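Long-range contact in decapping nuclease RAI1 (Scheffersomyces stipitis, PDB 5ULJ), which removes NAD caps from the 5' ends of RNAs as a divalent-metal-dependent hydrolase and also binds and stimulates the exoribonuclease RAT1: residues A[76-81]-A[212-217]. Numbering follows the deposited sequence.
With 0WD ([[(2R,3S,4R,5R)-5-(3-aminocarbonyl-4H-pyridin-1-yl)-3,4-bis(oxidanyl)oxolan-2-yl]methoxy-oxidanyl-phosphoryl] [(2R,3S,4R,5R)-5-(6-aminopurin-9-yl)-4-oxidanyl-3-phosphonooxy-oxolan-2-yl]methyl hydrogen phosphate), chain F.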
ATOM      1  N   LYS A  76     -15.727 -12.477  -5.606  1.00 24.43           N
ATOM      2  CA  LYS A  76     -15.068 -12.337  -6.900  1.00 29.19           C
ATOM      3  C   LYS A  76     -13.588 -12.041  -6.698  1.00 32.46           C
ATOM      4  O   LYS A  76     -13.194 -10.890  -6.507  1.00 29.05           O
ATOM      5  CB  LYS A  76     -15.724 -11.237  -7.736  1.00 30.17           C
ATOM      6  CG  LYS A  76     -15.165 -11.133  -9.147  1.00 32.98           C
ATOM      7  CD  LYS A  76     -15.864 -10.052  -9.955  1.00 33.86           C
ATOM      8  CE  LYS A  76     -15.306  -9.982 -11.368  1.00 30.57           C
ATOM      9  NZ  LYS A  76     -15.970  -8.928 -12.184  1.00 32.10           N
ATOM     10  N   LYS A  77     -12.773 -13.088  -6.738  1.00 31.24           N
ATOM     11  CA  LYS A  77     -11.351 -12.964  -6.450  1.00 32.64           C
ATOM     12  C   LYS A  77     -10.520 -12.899  -7.725  1.00 33.49           C
ATOM     13  O   LYS A  77     -10.635 -13.760  -8.597  1.00 37.90           O
ATOM     14  CB  LYS A  77     -10.882 -14.133  -5.580  1.00 39.48           C
ATOM     15  CG  LYS A  77     -10.003 -13.725  -4.410  1.00 38.56           C
ATOM     16  CD  LYS A  77      -9.684 -14.914  -3.516  1.00 44.77           C
ATOM     17  CE  LYS A  77      -8.564 -15.762  -4.095  1.00 47.07           C
ATOM     18  NZ  LYS A  77      -7.246 -15.071  -4.016  1.00 47.74           N
ATOM     19  N   ILE A  78      -9.685 -11.871  -7.832  1.00 29.89           N
ATOM     20  CA  ILE A  78      -8.779 -11.760  -8.965  1.00 34.88           C
ATOM     21  C   ILE A  78      -7.625 -12.742  -8.784  1.00 37.59           C
ATOM     22  O   ILE A  78      -7.089 -12.887  -7.684  1.00 45.37           O
ATOM     23  CB  ILE A  78      -8.243 -10.313  -9.140  1.00 34.08           C
ATOM     24  CG1 ILE A  78      -7.445 -10.183 -10.442  1.00 38.76           C
ATOM     25  CG2 ILE A  78      -7.417  -9.871  -7.935  1.00 32.06           C
ATOM     26  CD1 ILE A  78      -7.058  -8.763 -10.787  1.00 31.60           C
ATOM     27  N   PRO A  79      -7.270 -13.459  -9.858  1.00 45.36           N
ATOM     28  CA  PRO A  79      -6.096 -14.333  -9.800  1.00 47.99           C
ATOM     29  C   PRO A  79      -4.835 -13.511  -9.543  1.00 50.97           C
ATOM     30  O   PRO A  79      -4.629 -12.492 -10.203  1.00 49.20           O
ATOM     31  CB  PRO A  79      -6.076 -14.986 -11.184  1.00 46.97           C
ATOM     32  CG  PRO A  79      -7.484 -14.903 -11.665  1.00 47.80           C
ATOM     33  CD  PRO A  79      -8.007 -13.608 -11.125  1.00 41.98           C
ATOM     34  N   GLU A  80      -4.007 -13.944  -8.596  1.00 50.55           N
ATOM     35  CA  GLU A  80      -2.868 -13.143  -8.145  1.00 56.25           C
ATOM     36  C   GLU A  80      -1.751 -13.051  -9.184  1.00 54.32           C
ATOM     37  O   GLU A  80      -0.687 -12.494  -8.916  1.00 57.23           O
ATOM     38  CB  GLU A  80      -2.312 -13.703  -6.834  1.00 50.41           C
ATOM     39  CG  GLU A  80      -3.127 -13.320  -5.601  1.00 59.47           C
ATOM     40  CD  GLU A  80      -3.569 -11.866  -5.606  1.00 55.44           C
ATOM     41  OE1 GLU A  80      -2.732 -10.981  -5.892  1.00 60.42           O
ATOM     42  OE2 GLU A  80      -4.758 -11.608  -5.329  1.00 59.38           O
ATOM     43  N   GLU A  81      -2.001 -13.599 -10.367  1.00 53.94           N
ATOM     44  CA  GLU A  81      -1.097 -13.454 -11.498  1.00 56.34           C
ATOM     45  C   GLU A  81      -1.181 -12.045 -12.070  1.00 51.98           C
ATOM     46  O   GLU A  81      -0.192 -11.495 -12.553  1.00 45.66           O
ATOM     47  CB  GLU A  81      -1.445 -14.475 -12.584  1.00 56.14           C
ATOM     48  CG  GLU A  81      -2.896 -14.912 -12.510  1.00 60.66           C
ATOM     49  CD  GLU A  81      -3.296 -15.890 -13.593  1.00 63.31           C
ATOM     50  OE1 GLU A  81      -2.636 -15.923 -14.652  1.00 72.38           O
ATOM     51  OE2 GLU A  81      -4.287 -16.622 -13.388  1.00 63.00           O
ATOM     52  N   ASN A 212     -15.595  -8.064  -3.872  1.00 21.79           N
ATOM     53  CA  ASN A 212     -14.482  -8.406  -4.746  1.00 22.58           C
ATOM     54  C   ASN A 212     -13.178  -7.740  -4.336  1.00 23.89           C
ATOM     55  O   ASN A 212     -13.165  -6.841  -3.496  1.00 24.64           O
ATOM     56  CB  ASN A 212     -14.815  -8.015  -6.185  1.00 23.99           C
ATOM     57  CG  ASN A 212     -14.826  -6.512  -6.387  1.00 24.61           C
ATOM     58  OD1 ASN A 212     -13.869  -5.938  -6.904  1.00 24.96           O
ATOM     59  ND2 ASN A 212     -15.908  -5.865  -5.966  1.00 26.49           N
ATOM     60  N   ASN A 213     -12.081  -8.187  -4.939  1.00 20.17           N
ATOM     61  CA  ASN A 213     -10.797  -7.521  -4.771  1.00 23.90           C
ATOM     62  C   ASN A 213     -10.260  -7.046  -6.118  1.00 23.26           C
ATOM     63  O   ASN A 213      -9.056  -6.856  -6.290  1.00 23.36           O
ATOM     64  CB  ASN A 213      -9.789  -8.443  -4.076  1.00 25.44           C
ATOM     65  CG  ASN A 213      -9.427  -9.656  -4.910  1.00 31.15           C
ATOM     66  OD1 ASN A 213     -10.153 -10.034  -5.829  1.00 28.61           O
ATOM     67  ND2 ASN A 213      -8.299 -10.277  -4.587  1.00 32.94           N
ATOM     68  N   TYR A 214     -11.170  -6.863  -7.071  1.00 22.43           N
ATOM     69  CA  TYR A 214     -10.831  -6.307  -8.376  1.00 24.88           C
ATOM     70  C   TYR A 214     -10.721  -4.789  -8.304  1.00 22.51           C
ATOM     71  O   TYR A 214      -9.766  -4.200  -8.811  1.00 21.83           O
ATOM     72  CB  TYR A 214     -11.879  -6.696  -9.421  1.00 22.51           C
ATOM     73  CG  TYR A 214     -11.627  -8.022 -10.098  1.00 23.40           C
ATOM     74  CD1 TYR A 214     -12.027  -9.213  -9.508  1.00 29.11           C
ATOM     75  CD2 TYR A 214     -10.996  -8.083 -11.334  1.00 30.47           C
ATOM     76  CE1 TYR A 214     -11.802 -10.427 -10.125  1.00 30.07           C
ATOM     77  CE2 TYR A 214     -10.766  -9.293 -11.960  1.00 31.59           C
ATOM     78  CZ  TYR A 214     -11.171 -10.462 -11.350  1.00 36.18           C
ATOM     79  OH  TYR A 214     -10.943 -11.669 -11.969  1.00 41.63           O
ATOM     80  N   GLU A 215     -11.712  -4.167  -7.674  1.00 23.21           N
ATOM     81  CA  GLU A 215     -11.770  -2.714  -7.558  1.00 26.10           C
ATOM     82  C   GLU A 215     -10.587  -2.158  -6.775  1.00 27.70           C
ATOM     83  O   GLU A 215     -10.404  -2.466  -5.598  1.00 28.85           O
ATOM     84  CB  GLU A 215     -13.080  -2.281  -6.893  1.00 26.04           C
ATOM     85  CG  GLU A 215     -14.318  -2.545  -7.731  1.00 24.10           C
ATOM     86  CD  GLU A 215     -15.598  -2.145  -7.024  1.00 31.94           C
ATOM     87  OE1 GLU A 215     -15.763  -2.506  -5.839  1.00 32.56           O
ATOM     88  OE2 GLU A 215     -16.439  -1.466  -7.651  1.00 38.77           O
ATOM     89  N   GLN A 216      -9.784  -1.340  -7.444  1.00 23.24           N
ATOM     90  CA  GLN A 216      -8.628  -0.712  -6.819  1.00 27.68           C
ATOM     91  C   GLN A 216      -8.492   0.735  -7.274  1.00 26.07           C
ATOM     92  O   GLN A 216      -8.216   1.000  -8.443  1.00 24.83           O
ATOM     93  CB  GLN A 216      -7.348  -1.487  -7.144  1.00 28.29           C
ATOM     94  CG  GLN A 216      -7.273  -2.872  -6.519  1.00 28.22           C
ATOM     95  CD  GLN A 216      -6.910  -2.828  -5.047  1.00 39.30           C
ATOM     96  OE1 GLN A 216      -7.776  -2.671  -4.187  1.00 42.39           O
ATOM     97  NE2 GLN A 216      -5.622  -2.964  -4.753  1.00 39.17           N
ATOM     98  N   TYR A 217      -8.701   1.667  -6.351  1.00 21.60           N
ATOM     99  CA  TYR A 217      -8.512   3.084  -6.638  1.00 20.61           C
ATOM    100  C   TYR A 217      -7.112   3.504  -6.213  1.00 19.77           C
ATOM    101  O   TYR A 217      -6.805   3.549  -5.022  1.00 20.23           O
ATOM    102  CB  TYR A 217      -9.570   3.931  -5.923  1.00 18.29           C
ATOM    103  CG  TYR A 217      -9.428   5.421  -6.144  1.00 24.05           C
ATOM    104  CD1 TYR A 217      -9.993   6.035  -7.256  1.00 25.04           C
ATOM    105  CD2 TYR A 217      -8.740   6.216  -5.238  1.00 24.99           C
ATOM    106  CE1 TYR A 217      -9.869   7.398  -7.461  1.00 24.40           C
ATOM    107  CE2 TYR A 217      -8.610   7.578  -5.434  1.00 27.48           C
ATOM    108  CZ  TYR A 217      -9.177   8.164  -6.546  1.00 25.98           C
ATOM    109  OH  TYR A 217      -9.049   9.521  -6.741  1.00 25.01           O
TER
HETATM  110  C1M 0WD F 402      -0.824  -3.770  -6.548  1.00 40.79           C
HETATM  111  C2M 0WD F 402      -0.618  -4.125  -5.102  1.00 45.38           C
HETATM  112  O2M 0WD F 402      -0.269  -5.511  -4.966  1.00 51.95           O
HETATM  113  C3M 0WD F 402      -2.026  -3.889  -4.656  1.00 48.03           C
HETATM  114  O3M 0WD F 402      -2.856  -4.838  -5.328  1.00 44.15           O
HETATM  115  O4M 0WD F 402      -1.341  -2.432  -6.400  1.00 47.57           O
HETATM  116  C4M 0WD F 402      -2.267  -2.504  -5.268  1.00 42.93           C
HETATM  117  C5M 0WD F 402      -1.994  -1.361  -4.277  1.00 41.78           C
HETATM  118  O5M 0WD F 402      -0.598  -1.185  -4.017  1.00 35.97           O
HETATM  119  PN  0WD F 402      -0.146  -0.706  -2.546  1.00 35.62           P
HETATM  120  O1N 0WD F 402      -1.284   0.212  -2.314  1.00 24.38           O
HETATM  121  O2N 0WD F 402       1.237  -0.262  -2.828  1.00 24.82           O
HETATM  122  O3P 0WD F 402      -0.258  -2.028  -1.640  1.00 39.10           O
HETATM  123  PA  0WD F 402      -0.567  -2.111  -0.071  1.00 35.96           P
HETATM  124  O1A 0WD F 402       0.066  -3.334   0.466  1.00 41.94           O
HETATM  125  O2A 0WD F 402      -0.273  -0.803   0.554  1.00 27.11           O
HETATM  126  O5B 0WD F 402      -2.165  -2.329  -0.074  1.00 41.52           O
HETATM  127  C5B 0WD F 402      -2.712  -3.607   0.256  1.00 50.68           C
HETATM  128  C4B 0WD F 402      -3.982  -3.854  -0.565  1.00 51.13           C
HETATM  129  C3B 0WD F 402      -5.021  -4.597   0.232  1.00 53.06           C
HETATM  130  O3B 0WD F 402      -5.566  -3.777   1.284  1.00 61.09           O
HETATM  131  P2' 0WD F 402      -5.117  -3.982   2.797  1.00 61.09           P
HETATM  132  OP2 0WD F 402      -6.352  -3.600   3.518  1.00 52.91           O
HETATM  133  OP1 0WD F 402      -4.788  -5.412   2.874  1.00 59.12           O
HETATM  134  OP3 0WD F 402      -3.997  -3.046   2.965  1.00 51.82           O
HETATM  135  O4B 0WD F 402      -3.753  -4.798  -1.636  1.00 51.87           O
HETATM  136  C1B 0WD F 402      -5.074  -5.356  -1.931  1.00 51.57           C
HETATM  137  C2B 0WD F 402      -5.999  -4.735  -0.891  1.00 50.36           C
HETATM  138  O2B 0WD F 402      -6.389  -3.427  -1.326  1.00 52.97           O
HETATM  139  O   HOH W   1     -11.981 -14.406 -10.847  1.00 47.64           O
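Beside the NAD-cap pocket of the RAI1 nuclease, the loop of residues 76-81 clasps the turn leading into strand 216-225, holding the ring of Y214 between K76 and I78. CB of I78 sits over the centre of one ring face, 3.7 Å from the centroid of the Y214 ring, its branched aliphatic bulk well suited to a flat apolar surface. The extended methylenes of K76 cross the opposite face, CE lying 4.0 Å from the centroid of Y214 and offset toward the rim. With CG of K76 anti to the backbone N (chi1 -175°), the chain carries NZ over this face in a cation-pi contact, while the ammonium also hydrogen-bonds O of I36. At the ring's outer end, a water joins OH of Y214 to O of K77. Were the Y214 ring cut back to an alanine here, K76 and I78 would probably be left with a gap between them, the ammonium without its aromatic partner, and the water without one of its anchors.

An asparagine suits position 213 because its short amide can stand in for a backbone carbonyl: OD1 of N213 accepts a hydrogen bond from N of I78 at 2.8 Å, in the carbonyl plane, on a lone pair. CG2 of I78 packs against the same amide. K76 and N212 form a single backbone bridge, to which N of N213 adds a weak 3.3 Å bond to O of K76. N212 shapes the turn itself: its OD1 accepts a hydrogen bond from N of E215 at 2.9 Å, nearly in line with the C=O bond, and ND2 is tied to O of M210. Q216, in the strand that follows, lines the ligand pocket, and N213 lies about 8 Å, side chain to side chain, from E186, a residue of the divalent-metal site. The loop is thus joined to an Asx motif at the entry to a strand of the PD-(D/E)XK nuclease fold.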